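Local coordinates for protein thiamine pyrophosphokinase (Saccharomyces cerevisiae, PDB 1IG0) that transfers a pyrophosphate group from ATP to thiamine, making thiamine diphosphate and AMP, and is the only yeast enzyme able to do so, at residues E10-G15 / K269-N274; D17-R22 / V262-G267; N23-K28 / L226-K231. All coordinates share one frame; numbering follows the deposited sequence.

Contact 1. Residues E10-G15 / K269-N274. With VIB (3-(4-amino-2-methyl-pyrimidin-5-ylmethyl)-5-(2-hydroxy-ethyl)-4-methyl-thiazol-3-ium), chain C.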
loop_
_atom_site.group_PDB
_atom_site.type_symbol
_atom_site.label_atom_id
_atom_site.label_comp_id
_atom_site.label_asym_id
_atom_site.label_seq_id
_atom_site.Cartn_x
_atom_site.Cartn_y
_atom_site.Cartn_z
ATOM N N GLU B 10 -0.283 -20.816 20.759
ATOM C CA GLU B 10 0.780 -19.872 20.425
ATOM C C GLU B 10 2.084 -20.449 19.868
ATOM O O GLU B 10 2.803 -19.761 19.140
ATOM C CB GLU B 10 1.080 -18.991 21.635
ATOM C CG GLU B 10 1.337 -17.541 21.272
ATOM C CD GLU B 10 0.271 -16.975 20.346
ATOM O OE1 GLU B 10 -0.934 -17.111 20.649
ATOM O OE2 GLU B 10 0.641 -16.388 19.310
ATOM N N ARG B 11 2.397 -21.698 20.198
ATOM C CA ARG B 11 3.626 -22.314 19.701
ATOM C C ARG B 11 3.480 -23.796 19.361
ATOM O O ARG B 11 3.017 -24.590 20.180
ATOM C CB ARG B 11 4.756 -22.141 20.723
ATOM C CG ARG B 11 5.296 -20.719 20.855
ATOM C CD ARG B 11 6.203 -20.357 19.687
ATOM N NE ARG B 11 6.775 -19.018 19.818
ATOM C CZ ARG B 11 6.091 -17.889 19.666
ATOM N NH1 ARG B 11 4.798 -17.923 19.369
ATOM N NH2 ARG B 11 6.699 -16.720 19.819
ATOM N N ILE B 12 3.883 -24.161 18.147
ATOM C CA ILE B 12 3.821 -25.548 17.698
ATOM C C ILE B 12 5.081 -25.872 16.904
ATOM O O ILE B 12 5.920 -25.003 16.655
ATOM C CB ILE B 12 2.620 -25.807 16.751
ATOM C CG1 ILE B 12 2.845 -25.083 15.417
ATOM C CG2 ILE B 12 1.325 -25.334 17.396
ATOM C CD1 ILE B 12 1.848 -25.455 14.328
ATOM N N LYS B 13 5.203 -27.136 16.516
ATOM C CA LYS B 13 6.316 -27.603 15.704
ATOM C C LYS B 13 5.661 -28.224 14.480
ATOM O O LYS B 13 4.737 -29.025 14.595
ATOM C CB LYS B 13 7.133 -28.675 16.431
ATOM C CG LYS B 13 8.160 -28.154 17.430
ATOM C CD LYS B 13 9.015 -29.310 17.954
ATOM C CE LYS B 13 10.185 -28.834 18.804
ATOM N NZ LYS B 13 9.743 -28.068 19.998
ATOM N N ILE B 14 6.124 -27.836 13.306
ATOM C CA ILE B 14 5.566 -28.376 12.091
ATOM C C ILE B 14 6.448 -29.529 11.705
ATOM O O ILE B 14 7.525 -29.732 12.276
ATOM C CB ILE B 14 5.538 -27.338 10.947
ATOM C CG1 ILE B 14 6.961 -27.040 10.428
ATOM C CG2 ILE B 14 4.903 -26.055 11.446
ATOM C CD1 ILE B 14 7.002 -26.035 9.303
ATOM N N GLY B 15 6.000 -30.333 10.761
ATOM C CA GLY B 15 6.864 -31.447 10.387
ATOM C C GLY B 15 7.278 -31.445 8.903
ATOM O O GLY B 15 7.175 -30.459 8.236
ATOM N N LYS B 269 -0.603 -18.873 13.279
ATOM C CA LYS B 269 -1.620 -18.884 14.328
ATOM C C LYS B 269 -2.918 -19.429 13.748
ATOM O O LYS B 269 -3.647 -20.168 14.408
ATOM C CB LYS B 269 -1.838 -17.472 14.871
ATOM C CG LYS B 269 -2.912 -17.375 15.946
ATOM C CD LYS B 269 -2.583 -18.192 17.185
ATOM C CE LYS B 269 -3.672 -18.029 18.238
ATOM N NZ LYS B 269 -3.410 -18.849 19.453
ATOM N N TRP B 270 -3.190 -19.054 12.504
ATOM C CA TRP B 270 -4.369 -19.514 11.790
ATOM C C TRP B 270 -3.892 -20.204 10.516
ATOM O O TRP B 270 -3.578 -19.545 9.523
ATOM C CB TRP B 270 -5.280 -18.333 11.449
ATOM C CG TRP B 270 -6.004 -17.784 12.642
ATOM C CD1 TRP B 270 -7.178 -18.238 13.174
ATOM C CD2 TRP B 270 -5.584 -16.692 13.469
ATOM N NE1 TRP B 270 -7.515 -17.498 14.283
ATOM C CE2 TRP B 270 -6.551 -16.545 14.491
ATOM C CE3 TRP B 270 -4.478 -15.830 13.455
ATOM C CZ2 TRP B 270 -6.451 -15.560 15.481
ATOM C CZ3 TRP B 270 -4.379 -14.849 14.444
ATOM C CH2 TRP B 270 -5.359 -14.729 15.444
ATOM N N ASP B 271 -3.807 -21.532 10.563
ATOM C CA ASP B 271 -3.372 -22.313 9.409
ATOM C C ASP B 271 -4.566 -22.662 8.537
ATOM O O ASP B 271 -5.659 -22.921 9.042
ATOM C CB ASP B 271 -2.676 -23.605 9.847
ATOM C CG ASP B 271 -1.211 -23.400 10.177
ATOM O OD1 ASP B 271 -0.560 -22.569 9.510
ATOM O OD2 ASP B 271 -0.703 -24.084 11.090
ATOM N N VAL B 272 -4.352 -22.677 7.226
ATOM C CA VAL B 272 -5.423 -22.984 6.288
ATOM C C VAL B 272 -5.052 -24.092 5.307
ATOM O O VAL B 272 -3.882 -24.440 5.159
ATOM C CB VAL B 272 -5.827 -21.727 5.486
ATOM C CG1 VAL B 272 -6.355 -20.661 6.428
ATOM C CG2 VAL B 272 -4.637 -21.195 4.714
ATOM N N LYS B 273 -6.069 -24.647 4.652
ATOM C CA LYS B 273 -5.897 -25.714 3.665
ATOM C C LYS B 273 -6.983 -25.551 2.605
ATOM O O LYS B 273 -8.127 -25.254 2.941
ATOM C CB LYS B 273 -6.031 -27.091 4.325
ATOM C CG LYS B 273 -5.018 -27.353 5.426
ATOM C CD LYS B 273 -5.165 -28.742 6.040
ATOM C CE LYS B 273 -4.772 -29.842 5.064
ATOM N NZ LYS B 273 -4.269 -31.050 5.782
ATOM N N ASN B 274 -6.626 -25.749 1.336
ATOM C CA ASN B 274 -7.584 -25.610 0.237
ATOM C C ASN B 274 -8.390 -24.342 0.505
ATOM O O ASN B 274 -9.619 -24.335 0.429
ATOM C CB ASN B 274 -8.516 -26.825 0.193
ATOM C CG ASN B 274 -7.758 -28.139 0.186
ATOM O OD1 ASN B 274 -6.873 -28.354 -0.641
ATOM N ND2 ASN B 274 -8.104 -29.030 1.111
HETATM C CM2 VIB C . -7.042 -17.289 7.785
HETATM N N4A VIB C . -8.769 -15.219 11.942
HETATM C CM4 VIB C . -6.312 -11.439 14.327
HETATM O O1 VIB C . -7.773 -7.542 12.088
HETATM C C7 VIB C . -7.395 -7.780 13.448
HETATM C C6 VIB C . -8.171 -9.006 13.996
HETATM C C2 VIB C . -8.163 -11.781 11.253
HETATM S S1 VIB C . -9.039 -10.238 11.498
HETATM C C5 VIB C . -8.061 -10.168 13.013
HETATM C C4 VIB C . -7.243 -11.247 13.139
HETATM N N3 VIB C . -7.346 -12.082 12.164
HETATM C C7A VIB C . -6.557 -13.343 12.072
HETATM C C4A VIB C . -7.781 -15.266 10.938
HETATM N N3A VIB C . -7.893 -16.217 9.901
HETATM C C2A VIB C . -6.921 -16.278 8.890
HETATM N N1A VIB C . -5.831 -15.389 8.920
HETATM C C6A VIB C . -5.716 -14.438 9.954
HETATM C C5A VIB C . -6.686 -14.371 10.969
#

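Contact 2. Residues D17-R22 / V262-G267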
loop_
_atom_site.group_PDB
_atom_site.type_symbol
_atom_site.label_atom_id
_atom_site.label_comp_id
_atom_site.label_asym_id
_atom_site.label_seq_id
_atom_site.Cartn_x
_atom_site.Cartn_y
_atom_site.Cartn_z
ATOM N N ASP B 17 6.100 -34.096 7.378
ATOM C CA ASP B 17 5.070 -35.125 7.242
ATOM C C ASP B 17 4.915 -35.827 5.883
ATOM O O ASP B 17 5.180 -37.028 5.729
ATOM C CB ASP B 17 3.709 -34.541 7.656
ATOM C CG ASP B 17 3.687 -34.078 9.090
ATOM O OD1 ASP B 17 3.975 -34.920 9.958
ATOM O OD2 ASP B 17 3.380 -32.891 9.350
ATOM N N LEU B 18 4.475 -35.066 4.894
ATOM C CA LEU B 18 4.283 -35.595 3.548
ATOM C C LEU B 18 4.677 -34.507 2.557
ATOM O O LEU B 18 5.403 -34.743 1.585
ATOM C CB LEU B 18 2.816 -35.956 3.323
ATOM C CG LEU B 18 2.110 -36.824 4.367
ATOM C CD1 LEU B 18 0.609 -36.827 4.104
ATOM C CD2 LEU B 18 2.666 -38.239 4.331
ATOM N N ILE B 19 4.170 -33.314 2.839
ATOM C CA ILE B 19 4.390 -32.112 2.048
ATOM C C ILE B 19 5.728 -32.044 1.325
ATOM O O ILE B 19 6.680 -32.750 1.660
ATOM C CB ILE B 19 4.283 -30.864 2.934
ATOM C CG1 ILE B 19 5.414 -30.873 3.966
ATOM C CG2 ILE B 19 2.936 -30.837 3.639
ATOM C CD1 ILE B 19 5.577 -29.570 4.723
ATOM N N ASN B 20 5.794 -31.159 0.337
ATOM C CA ASN B 20 7.006 -30.973 -0.441
ATOM C C ASN B 20 7.474 -29.524 -0.401
ATOM O O ASN B 20 6.745 -28.605 -0.779
ATOM C CB ASN B 20 6.775 -31.421 -1.883
ATOM C CG ASN B 20 6.572 -32.917 -1.997
ATOM O OD1 ASN B 20 7.470 -33.702 -1.690
ATOM N ND2 ASN B 20 5.387 -33.321 -2.436
ATOM N N ILE B 21 8.700 -29.339 0.072
ATOM C CA ILE B 21 9.310 -28.026 0.186
ATOM C C ILE B 21 10.068 -27.701 -1.087
ATOM O O ILE B 21 11.047 -28.358 -1.439
ATOM C CB ILE B 21 10.270 -27.986 1.386
ATOM C CG1 ILE B 21 9.487 -28.303 2.663
ATOM C CG2 ILE B 21 10.939 -26.623 1.486
ATOM C CD1 ILE B 21 10.359 -28.590 3.871
ATOM N N ARG B 22 9.608 -26.672 -1.773
ATOM C CA ARG B 22 10.227 -26.264 -3.010
ATOM C C ARG B 22 11.245 -25.140 -2.860
ATOM O O ARG B 22 12.045 -24.897 -3.756
ATOM C CB ARG B 22 9.146 -25.828 -3.962
ATOM C CG ARG B 22 9.696 -25.456 -5.281
ATOM C CD ARG B 22 8.668 -24.637 -6.009
ATOM N NE ARG B 22 9.060 -24.240 -7.365
ATOM C CZ ARG B 22 8.301 -23.544 -8.204
ATOM N NH1 ARG B 22 7.091 -23.161 -7.842
ATOM N NH2 ARG B 22 8.774 -23.203 -9.396
ATOM N N VAL B 262 -4.534 -21.031 -1.375
ATOM C CA VAL B 262 -3.557 -21.356 -0.349
ATOM C C VAL B 262 -3.769 -22.838 -0.081
ATOM O O VAL B 262 -4.640 -23.225 0.698
ATOM C CB VAL B 262 -3.786 -20.558 0.950
ATOM C CG1 VAL B 262 -2.735 -20.944 1.982
ATOM C CG2 VAL B 262 -3.713 -19.067 0.660
ATOM N N LYS B 263 -2.980 -23.665 -0.757
ATOM C CA LYS B 263 -3.089 -25.109 -0.614
ATOM C C LYS B 263 -2.935 -25.561 0.831
ATOM O O LYS B 263 -3.694 -26.406 1.314
ATOM C CB LYS B 263 -2.045 -25.804 -1.488
ATOM C CG LYS B 263 -2.072 -27.316 -1.370
ATOM C CD LYS B 263 -1.246 -27.985 -2.453
ATOM C CE LYS B 263 -1.336 -29.496 -2.332
ATOM N NZ LYS B 263 -2.757 -29.934 -2.229
ATOM N N GLU B 264 -1.953 -24.994 1.522
ATOM C CA GLU B 264 -1.710 -25.354 2.908
ATOM C C GLU B 264 -0.638 -24.508 3.576
ATOM O O GLU B 264 0.318 -24.068 2.938
ATOM C CB GLU B 264 -1.308 -26.832 3.001
ATOM C CG GLU B 264 -0.598 -27.210 4.295
ATOM C CD GLU B 264 -0.152 -28.658 4.322
ATOM O OE1 GLU B 264 0.397 -29.130 3.303
ATOM O OE2 GLU B 264 -0.338 -29.321 5.364
ATOM N N THR B 265 -0.823 -24.275 4.870
ATOM C CA THR B 265 0.137 -23.535 5.671
ATOM C C THR B 265 0.297 -24.316 6.964
ATOM O O THR B 265 -0.644 -24.960 7.429
ATOM C CB THR B 265 -0.343 -22.112 6.021
ATOM O OG1 THR B 265 -1.477 -22.182 6.895
ATOM C CG2 THR B 265 -0.708 -21.354 4.758
ATOM N N ARG B 266 1.500 -24.278 7.519
ATOM C CA ARG B 266 1.803 -24.954 8.771
ATOM C C ARG B 266 2.692 -24.001 9.555
ATOM O O ARG B 266 3.736 -23.580 9.063
ATOM C CB ARG B 266 2.554 -26.267 8.517
ATOM C CG ARG B 266 1.758 -27.337 7.786
ATOM C CD ARG B 266 2.571 -28.625 7.669
ATOM N NE ARG B 266 1.810 -29.709 7.052
ATOM C CZ ARG B 266 2.275 -30.944 6.872
ATOM N NH1 ARG B 266 3.502 -31.262 7.262
ATOM N NH2 ARG B 266 1.510 -31.863 6.297
ATOM N N GLY B 267 2.272 -23.637 10.761
ATOM C CA GLY B 267 3.084 -22.739 11.557
ATOM C C GLY B 267 2.547 -21.329 11.705
ATOM O O GLY B 267 3.258 -20.445 12.175
#

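Contact 3. Residues N23-K28 / L226-K231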
loop_
_atom_site.group_PDB
_atom_site.type_symbol
_atom_site.label_atom_id
_atom_site.label_comp_id
_atom_site.label_asym_id
_atom_site.label_seq_id
_atom_site.Cartn_x
_atom_site.Cartn_y
_atom_site.Cartn_z
ATOM N N ASN B 23 11.173 -24.442 -1.733
ATOM C CA ASN B 23 12.079 -23.348 -1.441
ATOM C C ASN B 23 12.208 -23.090 0.050
ATOM O O ASN B 23 11.194 -23.131 0.765
ATOM C CB ASN B 23 11.619 -22.056 -2.125
ATOM C CG ASN B 23 11.691 -22.139 -3.625
ATOM O OD1 ASN B 23 12.772 -22.248 -4.203
ATOM N ND2 ASN B 23 10.534 -22.098 -4.272
ATOM N N LYS B 24 13.447 -22.869 0.522
ATOM C CA LYS B 24 13.716 -22.543 1.934
ATOM C C LYS B 24 14.392 -21.174 2.004
ATOM O O LYS B 24 15.233 -20.828 1.169
ATOM C CB LYS B 24 14.627 -23.581 2.601
ATOM C CG LYS B 24 13.921 -24.866 2.969
ATOM C CD LYS B 24 14.873 -25.734 3.767
ATOM C CE LYS B 24 14.239 -27.017 4.273
ATOM N NZ LYS B 24 15.122 -27.767 5.221
ATOM N N MET B 25 14.006 -20.386 2.995
ATOM C CA MET B 25 14.599 -19.069 3.170
ATOM C C MET B 25 14.544 -18.608 4.620
ATOM O O MET B 25 13.596 -18.912 5.339
ATOM C CB MET B 25 13.899 -18.035 2.287
ATOM C CG MET B 25 12.430 -17.875 2.598
ATOM S SD MET B 25 11.946 -16.170 2.900
ATOM C CE MET B 25 12.123 -16.075 4.680
ATOM N N ASN B 26 15.571 -17.878 5.048
ATOM C CA ASN B 26 15.626 -17.364 6.411
ATOM C C ASN B 26 15.327 -15.871 6.336
ATOM O O ASN B 26 15.861 -15.173 5.476
ATOM C CB ASN B 26 17.014 -17.600 7.015
ATOM C CG ASN B 26 17.048 -17.361 8.514
ATOM O OD1 ASN B 26 16.780 -16.257 8.986
ATOM N ND2 ASN B 26 17.380 -18.402 9.271
ATOM N N LEU B 27 14.473 -15.385 7.231
ATOM C CA LEU B 27 14.097 -13.974 7.242
ATOM C C LEU B 27 15.278 -13.012 7.304
ATOM O O LEU B 27 15.255 -11.957 6.672
ATOM C CB LEU B 27 13.144 -13.692 8.407
ATOM C CG LEU B 27 11.731 -14.263 8.263
ATOM C CD1 LEU B 27 10.929 -13.972 9.519
ATOM C CD2 LEU B 27 11.056 -13.648 7.043
ATOM N N LYS B 28 16.309 -13.373 8.061
ATOM C CA LYS B 28 17.485 -12.519 8.191
ATOM C C LYS B 28 18.213 -12.303 6.870
ATOM O O LYS B 28 18.804 -11.246 6.642
ATOM C CB LYS B 28 18.461 -13.111 9.210
ATOM C CG LYS B 28 18.019 -12.948 10.650
ATOM C CD LYS B 28 18.971 -13.652 11.598
ATOM C CE LYS B 28 18.555 -13.446 13.042
ATOM N NZ LYS B 28 19.313 -14.335 13.961
ATOM N N LEU B 226 8.563 -5.912 6.270
ATOM C CA LEU B 226 9.517 -6.488 5.344
ATOM C C LEU B 226 8.492 -7.036 4.359
ATOM O O LEU B 226 7.589 -7.780 4.747
ATOM C CB LEU B 226 10.309 -7.635 5.976
ATOM C CG LEU B 226 11.504 -7.273 6.859
ATOM C CD1 LEU B 226 12.151 -8.547 7.382
ATOM C CD2 LEU B 226 12.509 -6.463 6.053
ATOM N N ILE B 227 8.597 -6.642 3.099
ATOM C CA ILE B 227 7.642 -7.092 2.100
ATOM C C ILE B 227 8.401 -7.784 0.989
ATOM O O ILE B 227 9.314 -7.207 0.399
ATOM C CB ILE B 227 6.853 -5.894 1.534
ATOM C CG1 ILE B 227 6.227 -5.102 2.687
ATOM C CG2 ILE B 227 5.772 -6.379 0.575
ATOM C CD1 ILE B 227 5.620 -3.771 2.270
ATOM N N PHE B 228 8.026 -9.027 0.713
ATOM C CA PHE B 228 8.699 -9.801 -0.318
ATOM C C PHE B 228 7.785 -10.842 -0.947
ATOM O O PHE B 228 6.662 -11.053 -0.491
ATOM C CB PHE B 228 9.936 -10.471 0.283
ATOM C CG PHE B 228 9.638 -11.314 1.488
ATOM C CD1 PHE B 228 9.508 -12.693 1.372
ATOM C CD2 PHE B 228 9.474 -10.727 2.739
ATOM C CE1 PHE B 228 9.216 -13.477 2.488
ATOM C CE2 PHE B 228 9.181 -11.502 3.858
ATOM C CZ PHE B 228 9.053 -12.880 3.733
ATOM N N LEU B 229 8.274 -11.498 -1.993
ATOM C CA LEU B 229 7.476 -12.496 -2.687
ATOM C C LEU B 229 7.748 -13.921 -2.231
ATOM O O LEU B 229 8.892 -14.303 -1.977
ATOM C CB LEU B 229 7.697 -12.384 -4.198
ATOM C CG LEU B 229 6.804 -13.242 -5.099
ATOM C CD1 LEU B 229 6.585 -12.535 -6.426
ATOM C CD2 LEU B 229 7.433 -14.610 -5.306
ATOM N N ILE B 230 6.671 -14.692 -2.125
ATOM C CA ILE B 230 6.730 -16.091 -1.730
ATOM C C ILE B 230 6.412 -16.934 -2.964
ATOM O O ILE B 230 5.319 -16.845 -3.523
ATOM C CB ILE B 230 5.693 -16.395 -0.621
ATOM C CG1 ILE B 230 6.144 -15.761 0.698
ATOM C CG2 ILE B 230 5.494 -17.897 -0.478
ATOM C CD1 ILE B 230 7.467 -16.291 1.212
ATOM N N LYS B 231 7.376 -17.740 -3.398
ATOM C CA LYS B 231 7.180 -18.589 -4.567
ATOM C C LYS B 231 6.131 -19.665 -4.297
ATOM O O LYS B 231 5.991 -20.162 -3.179
ATOM C CB LYS B 231 8.500 -19.244 -4.979
ATOM C CG LYS B 231 9.561 -18.279 -5.513
ATOM C CD LYS B 231 9.521 -18.131 -7.034
ATOM C CE LYS B 231 8.604 -17.009 -7.516
ATOM N NZ LYS B 231 8.562 -16.924 -9.016
#

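Contact 1. Residues E10-G15 / K269-N274
Glu-10 and Lys-269 meet in a long salt bridge, OE1 to NZ at 3.3 Å, the ammonium lying above the carboxylate plane, 42° out of it. The lysine leaves its backbone with CG anti to N (chi1 178°), bends once at chi2 and then runs straight, crossing Glu-10 at about a right angle. Both charges have stronger partners nearby: Glu-10 OE2 pairs with Arg-289, and Lys-269 NZ gives a hydrogen bond to the carbonyl O of Asn-8. Glu-10's own carbonyl O takes a bond from Arg-11 NH1 at 2.7 Å. Beyond the salt bridge the two segments barely touch: the Ile-12 CD1 methyl comes to 4.3 Å from Asp-271 OD2, and that carboxylate is spent on its own turn, through Thr-265, Gly-267 and Leu-268.

One residue on, the Trp-270 indole is sandwiched. Lys-269 CG lies against one face and the bound thiamine against the other. The methylene bridge C7A of thiamine stands 3.4 Å above the indole plane. Its amino nitrogen N4A lies over the ring, 3.5 Å from Trp-270 NE1, whose own hydrogen bond goes to Glu-7. Val-272 CG1 touches the pyrimidine methyl CM2 at 3.7 Å. Tyr-123 of the second subunit meets the indole edge-to-face.

The charged pair is thus a peripheral tie holding the loop 10-15 to the back of a pocket wall, while thiamine itself is met here by aromatic and aliphatic surface.

Contact 2. Residues D17-R22 / V262-G267
Charge comes first: Asp-17 OD2 and Arg-266 NH1 form a salt bridge at 2.7 Å, with the carboxylate and guanidinium planes turned 62° apart. The same arginine is held from its own strand by Glu-264, whose OE2 accepts from NE at 2.8 Å and, weakly, from NH2. The NE bond reaches OE2 from well above the carboxylate plane, 60° out of it. Arg-266 therefore sits between two acids, one from the loop 17-22 and one two residues back on strand 260-266, and its chain, extended from CG to NE, carries the guanidinium out to both.

The apolar part belongs to Ile-19. Its CG2 methyl rests over one face of the guanidinium, offset toward the rim and 3.2 Å above the plane, while CD1 approaches NH1 at 3.7 Å. With CG1 between the backbone N and the carbonyl carbon (chi1 65°), CG2 falls anti to the carbonyl carbon, turned to the Arg-Glu pair. Ile-19 and Arg-266 both also pack on Phe-297 of the neighbouring strand 295-300.

In the backbone, Lys-263 and Glu-264 form a classic beta bulge opposite Asp-299.

A leucine in place of Arg-266 would probably leave Asp-17 and Glu-264 without their shared cation and the loop without its ionic tie to the strand.

At this surface one guanidinium serves two acids, whose mutual repulsion it probably offsets, and the isoleucine covering it is likely to shield the ion pairs partly from water.

Contact 3. Residues N23-K28 / L226-K231
Segments 23-28 and 226-231 run nearly antiparallel, their end-to-end directions 163° apart, but they belong to different sheets, and even at Asn-23 and Lys-231 the CA atoms stay 7.5 Å from each other, so side chains bridge the space.

Phe-228 is the centre of the contact. Its CG lies between the backbone N and the carbonyl carbon (chi1 55°), which directs the ring from strand 225-230 toward segment 23-28, where two side chains receive its far end. Met-25 brings its sulfur to one corner, SD to CE1 at 3.9 Å, in a Met-aromatic contact: SD stands 4.8 Å from the centroid of the Phe-228 ring and 51° off the normal, an oblique approach. Bends at chi2 and chi3 fold the methionine chain as it comes to the ring. Next to it, Leu-27 CD2 touches CZ of Phe-228, also at 3.9 Å, the two side chains crossing at about a right angle. Met-25 and Leu-27 also pack on Ile-237 of the adjoining strand 235-238, and Phe-228 lies on Leu-306 of strand 304-310 and Cys-219 of strand 216-221.

At the other end, Asn-23 lays its ND2 against the aliphatic start of Lys-231, 3.6 Å from CB. The lysine chain then leads away to Ser-210 and Asp-303, so its charge is spent outside this contact.

Asn-26 OD1 accepts from the backbone N of Lys-28 at 3.1 Å, on a lone pair in the carbonyl plane, closing an Asx turn.

Apolar side chains from two sheets meeting at a partly buried interface, with polar residues at one end, are as expected of the beta sandwich in this enzyme.

In the fold
Contact 3, its centre about 11 Å from the chain's centre, is partly buried and mainly apolar; contact 1, partly buried too, and contact 2, at the surface, are centred about 27 and 25 Å from it and depend on salt bridges. Contacts 2 and 3 share the mixed sheet holding strands 23-26 and 260-266: contact 2 ties the approaching loop to one strand of it, and contact 3 packs its edge strand on the larger sheet. Contacts 1 and 2 touch, Thr-265 OG1 probably hydrogen-bonding Asp-271 OD1 and Val-272 N. Contact 1 alone includes residues that touch thiamine. One N-terminal run, 10-28, serves all three, passing from behind the thiamine pocket to the packing between sheets.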